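Local coordinates for protein prolyl oligopeptidase (Galerina marginata, PDB 5N4B) that cleaves peptides after proline and macrocyclises the toxin precursor as a dual function serine peptidase of amanitin biosynthesis, at residues A[68-71]-A[72-75]; A[710-713]-A[714-718]. The protein carries 1 engineered substitution. All blocks are in the same frame, centred on the assembly; numbering follows the deposited sequence.

In the fold
Contact 1 (68-71 with 72-75) lies early in helix 68-80. Contact 2 (710-713 with 714-718) lies in helix 705-722. They come in series, with the whole propeller and most of the hydrolase part between them in sequence. In space their centres are only about 8 Å apart. Ile69 and Ala73 of contact 1 pack on Ala713 of contact 2. Ile69 also touches Asp714, and Leu72 CD1 lies 3.6 Å from Gly717 CA. A helix from near the start of the chain thus packs on one from its end, as in other prolyl oligopeptidases, where an N-terminal segment joins the alpha/beta hydrolase domain. Both contacts are away from the catalytic triad.

Contact 1 (A[68-71]-A[72-75]); sequences DIQK and LAEK
Leu72, Ala73, Glu74 and Lys75 bond back to Asp68, Ile69, Gln70 and Lys71 in a local i to i+4 contact, in the early turns of helix 68-80. This is the ladder of a regular alpha helix, with one side wet and the other packed. Four backbone hydrogen bonds carry it. Leu72 N donates to Asp68 O at 2.9 Å. Ala73 N donates to Ile69 O over the same length. The bonds of Glu74 N to Gln70 O and Lys75 N to Lys71 O are longer, 3.1 Å each. The Glu74 N donor is the most tilted of the four, 31° from the carbonyl plane of Gln70.

The side chains add water bridges and carbon contacts to backbone oxygens. Glu74 points CG away from its backbone N (chi1 176°) and stays extended, and OE1 then meets two waters. One water donates to Gln70 O and, at 2.8 Å, to Glu74 OE1. A second donates to Lys71 O at 2.9 Å and only weakly to Glu74 OE1. Each of these two carbonyls therefore takes a water as well as its helix N-H. CG of Leu72 and of Lys75 sits over the carbonyl oxygen four residues back. Leu72 CG is 3.5 Å from Asp68 O, and Lys75 CG is 3.4 Å from Lys71 O. Gln70 OE1 lies 4.0 Å from Ala73 CB.

The exposed side of this turn carries Gln70, Lys71 and Glu74. Ile69 and Ala73 are buried against helix 705-722. Leu72 packs on Tyr519 of helix 510-519, and Lys75 touches Thr514 and Thr518 of that helix. Asp68 and Lys71 lie against Leu727 of the C-terminal tail.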
loop_
_atom_site.group_PDB
_atom_site.type_symbol
_atom_site.label_atom_id
_atom_site.label_comp_id
_atom_site.label_asym_id
_atom_site.label_seq_id
_atom_site.Cartn_x
_atom_site.Cartn_y
_atom_site.Cartn_z
ATOM N N ASP A 68 14.110 6.245 -27.198
ATOM C CA ASP A 68 13.914 4.930 -26.626
ATOM C C ASP A 68 12.692 4.854 -25.718
ATOM O O ASP A 68 12.203 3.754 -25.464
ATOM C CB ASP A 68 15.142 4.491 -25.845
ATOM C CG ASP A 68 16.347 4.264 -26.736
ATOM O OD1 ASP A 68 16.241 4.313 -28.000
ATOM O OD2 ASP A 68 17.425 4.040 -26.172
ATOM N N ILE A 69 12.182 5.984 -25.228
ATOM C CA ILE A 69 11.005 5.943 -24.358
ATOM C C ILE A 69 9.817 5.317 -25.088
ATOM O O ILE A 69 9.087 4.501 -24.522
ATOM C CB ILE A 69 10.698 7.337 -23.779
ATOM C CG1 ILE A 69 11.780 7.690 -22.755
ATOM C CG2 ILE A 69 9.353 7.352 -23.080
ATOM C CD1 ILE A 69 11.751 9.106 -22.309
ATOM N N GLN A 70 9.568 5.724 -26.338
ATOM C CA GLN A 70 8.452 5.128 -27.078
ATOM C C GLN A 70 8.648 3.637 -27.310
ATOM O O GLN A 70 7.655 2.875 -27.350
ATOM C CB GLN A 70 8.263 5.832 -28.428
ATOM C CG GLN A 70 7.347 7.007 -28.338
ATOM C CD GLN A 70 5.903 6.567 -28.298
ATOM O OE1 GLN A 70 5.396 6.162 -27.251
ATOM N NE2 GLN A 70 5.258 6.564 -29.446
ATOM N N LYS A 71 9.894 3.199 -27.513
ATOM C CA LYS A 71 10.177 1.776 -27.643
ATOM C C LYS A 71 9.835 1.039 -26.350
ATOM O O LYS A 71 9.246 -0.049 -26.371
ATOM C CB LYS A 71 11.643 1.534 -28.058
ATOM C CG LYS A 71 12.045 2.249 -29.360
ATOM C CD LYS A 71 13.481 1.911 -29.789
ATOM C CE LYS A 71 13.800 2.415 -31.214
ATOM N NZ LYS A 71 13.532 3.879 -31.401
ATOM N N LEU A 72 10.163 1.643 -25.214
ATOM C CA LEU A 72 9.838 1.024 -23.938
ATOM C C LEU A 72 8.335 1.027 -23.700
ATOM O O LEU A 72 7.792 0.064 -23.171
ATOM C CB LEU A 72 10.546 1.746 -22.795
ATOM C CG LEU A 72 12.025 1.565 -22.729
ATOM C CD1 LEU A 72 12.517 2.327 -21.470
ATOM C CD2 LEU A 72 12.511 0.132 -22.684
ATOM N N ALA A 73 7.625 2.080 -24.093
ATOM C CA ALA A 73 6.172 2.058 -23.953
ATOM C C ALA A 73 5.560 0.864 -24.681
ATOM O O ALA A 73 4.663 0.182 -24.157
ATOM C CB ALA A 73 5.556 3.344 -24.458
ATOM N N GLU A 74 6.013 0.609 -25.905
ATOM C CA GLU A 74 5.522 -0.522 -26.683
ATOM C C GLU A 74 5.799 -1.834 -25.967
ATOM O O GLU A 74 4.925 -2.711 -25.886
ATOM C CB GLU A 74 6.205 -0.480 -28.042
ATOM C CG GLU A 74 5.912 -1.601 -28.969
ATOM C CD GLU A 74 6.743 -1.601 -30.279
ATOM O OE1 GLU A 74 7.492 -0.588 -30.610
ATOM O OE2 GLU A 74 6.723 -2.667 -30.918
ATOM N N LYS A 75 7.020 -2.005 -25.452
ATOM C CA LYS A 75 7.378 -3.245 -24.754
ATOM C C LYS A 75 6.590 -3.387 -23.450
ATOM O O LYS A 75 6.150 -4.484 -23.104
ATOM C CB LYS A 75 8.875 -3.253 -24.429
ATOM C CG LYS A 75 9.820 -3.281 -25.635
ATOM C CD LYS A 75 11.286 -3.080 -25.172
ATOM C CE LYS A 75 12.279 -2.982 -26.336
ATOM N NZ LYS A 75 12.339 -4.215 -27.115
HETATM O O HOH W 1 7.143 2.152 -30.370
HETATM O O HOH W 2 9.782 -1.365 -28.875
#

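Contact 2 (A[710-713]-A[714-718])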
loop_
_atom_site.group_PDB
_atom_site.type_symbol
_atom_site.label_atom_id
_atom_site.label_comp_id
_atom_site.label_asym_id
_atom_site.label_seq_id
_atom_site.Cartn_x
_atom_site.Cartn_y
_atom_site.Cartn_z
ATOM N N LYS A 710 2.487 4.930 -19.967
ATOM C CA LYS A 710 3.259 6.052 -20.460
ATOM C C LYS A 710 4.198 6.553 -19.383
ATOM O O LYS A 710 5.384 6.803 -19.648
ATOM C CB LYS A 710 2.292 7.151 -20.918
ATOM C CG LYS A 710 2.942 8.278 -21.699
ATOM C CD LYS A 710 3.491 9.415 -20.840
ATOM C CE LYS A 710 4.029 10.570 -21.715
ATOM N NZ LYS A 710 4.639 11.644 -20.876
ATOM N N ASP A 711 3.705 6.669 -18.155
ATOM C CA ASP A 711 4.539 7.144 -17.057
ATOM C C ASP A 711 5.649 6.152 -16.739
ATOM O O ASP A 711 6.773 6.570 -16.450
ATOM C CB ASP A 711 3.704 7.404 -15.812
ATOM C CG ASP A 711 2.855 8.687 -15.919
ATOM O OD1 ASP A 711 3.105 9.546 -16.799
ATOM O OD2 ASP A 711 1.855 8.729 -15.142
ATOM N N ALA A 712 5.385 4.839 -16.820
ATOM C CA ALA A 712 6.434 3.856 -16.596
ATOM C C ALA A 712 7.527 3.982 -17.654
ATOM O O ALA A 712 8.725 3.914 -17.345
ATOM C CB ALA A 712 5.837 2.445 -16.582
ATOM N N ALA A 713 7.142 4.163 -18.911
ATOM C CA ALA A 713 8.146 4.312 -19.950
ATOM C C ALA A 713 9.003 5.554 -19.728
ATOM O O ALA A 713 10.220 5.526 -19.947
ATOM C CB ALA A 713 7.467 4.349 -21.313
ATOM N N ASP A 714 8.393 6.660 -19.308
ATOM C CA ASP A 714 9.169 7.872 -19.013
ATOM C C ASP A 714 10.165 7.618 -17.883
ATOM O O ASP A 714 11.330 8.008 -17.979
ATOM C CB ASP A 714 8.236 8.990 -18.563
ATOM C CG ASP A 714 7.501 9.700 -19.684
ATOM O OD1 ASP A 714 7.806 9.467 -20.847
ATOM O OD2 ASP A 714 6.588 10.524 -19.362
ATOM N N LYS A 715 9.712 6.982 -16.812
ATOM C CA LYS A 715 10.552 6.757 -15.634
ATOM C C LYS A 715 11.726 5.844 -15.959
ATOM O O LYS A 715 12.894 6.177 -15.709
ATOM C CB LYS A 715 9.726 6.127 -14.502
ATOM C CG LYS A 715 10.523 5.533 -13.411
ATOM C CD LYS A 715 9.633 5.196 -12.225
ATOM C CE LYS A 715 8.936 3.928 -12.384
ATOM N NZ LYS A 715 8.646 3.356 -10.987
ATOM N N TRP A 716 11.423 4.669 -16.525
ATOM C CA TRP A 716 12.476 3.695 -16.777
ATOM C C TRP A 716 13.344 4.134 -17.949
ATOM O O TRP A 716 14.551 3.863 -17.968
ATOM C CB TRP A 716 11.889 2.290 -16.985
ATOM C CG TRP A 716 11.135 1.779 -15.798
ATOM C CD1 TRP A 716 9.825 1.367 -15.770
ATOM C CD2 TRP A 716 11.623 1.649 -14.458
ATOM N NE1 TRP A 716 9.484 0.982 -14.500
ATOM C CE2 TRP A 716 10.556 1.166 -13.667
ATOM C CE3 TRP A 716 12.854 1.900 -13.853
ATOM C CZ2 TRP A 716 10.686 0.912 -12.301
ATOM C CZ3 TRP A 716 12.984 1.656 -12.497
ATOM C CH2 TRP A 716 11.914 1.162 -11.735
ATOM N N GLY A 717 12.766 4.838 -18.912
ATOM C CA GLY A 717 13.579 5.398 -19.995
ATOM C C GLY A 717 14.519 6.486 -19.512
ATOM O O GLY A 717 15.681 6.564 -19.945
ATOM N N PHE A 718 14.041 7.308 -18.596
ATOM C CA PHE A 718 14.896 8.332 -17.992
ATOM C C PHE A 718 16.070 7.678 -17.295
ATOM O O PHE A 718 17.218 8.094 -17.448
ATOM C CB PHE A 718 14.090 9.201 -17.040
ATOM C CG PHE A 718 14.920 10.239 -16.305
ATOM C CD1 PHE A 718 15.078 11.483 -16.881
ATOM C CD2 PHE A 718 15.482 9.973 -15.096
ATOM C CE1 PHE A 718 15.843 12.481 -16.268
ATOM C CE2 PHE A 718 16.246 10.957 -14.457
ATOM C CZ PHE A 718 16.409 12.195 -15.038
HETATM O O HOH W 3 6.189 7.652 -22.330
#
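Lys710 and Asp714 form a salt bridge one helical turn apart, with NZ 2.7 Å from OD2. OD2 accepts through its syn lone pair, on the side of OD1. The Lys710 chain leaves opposite its own N (chi1 -169°) and turns at chi2, which carries NZ to the aspartate. Asp711 OD1 is 4.4 Å from Asp714 OD2. Lys691 is salt-bridged to both oxygens, which probably offsets the like charges.

One water donates to Lys710 O and to Asp714 OD1, the latter at 2.8 Å. The two oxygens of the carboxylate are thus held by different partners.

The backbone bonds are those of a regular alpha helix. Asp714 N binds Lys710 O, and Lys715 N binds Asp711 O. Trp716 N meets Ala712 O at 2.9 Å in a nearly straight bond of 174°. Gly717 N to Ala713 O is shorter, 2.8 Å, and more bent, at 145°.

Among the apolar groups, Ala712 CB lies 4.2 Å from Trp716 CD1, and both residues touch Ile511. Lys715 NZ is salt-bridged to Glu602 and hydrogen-bonded to Asn575, and the side chain also packs on the bound peptide. Flanked by strand 653-659 and helices 46-64, 68-80 and 510-519, this is the C-terminal helix of the alpha/beta hydrolase fold.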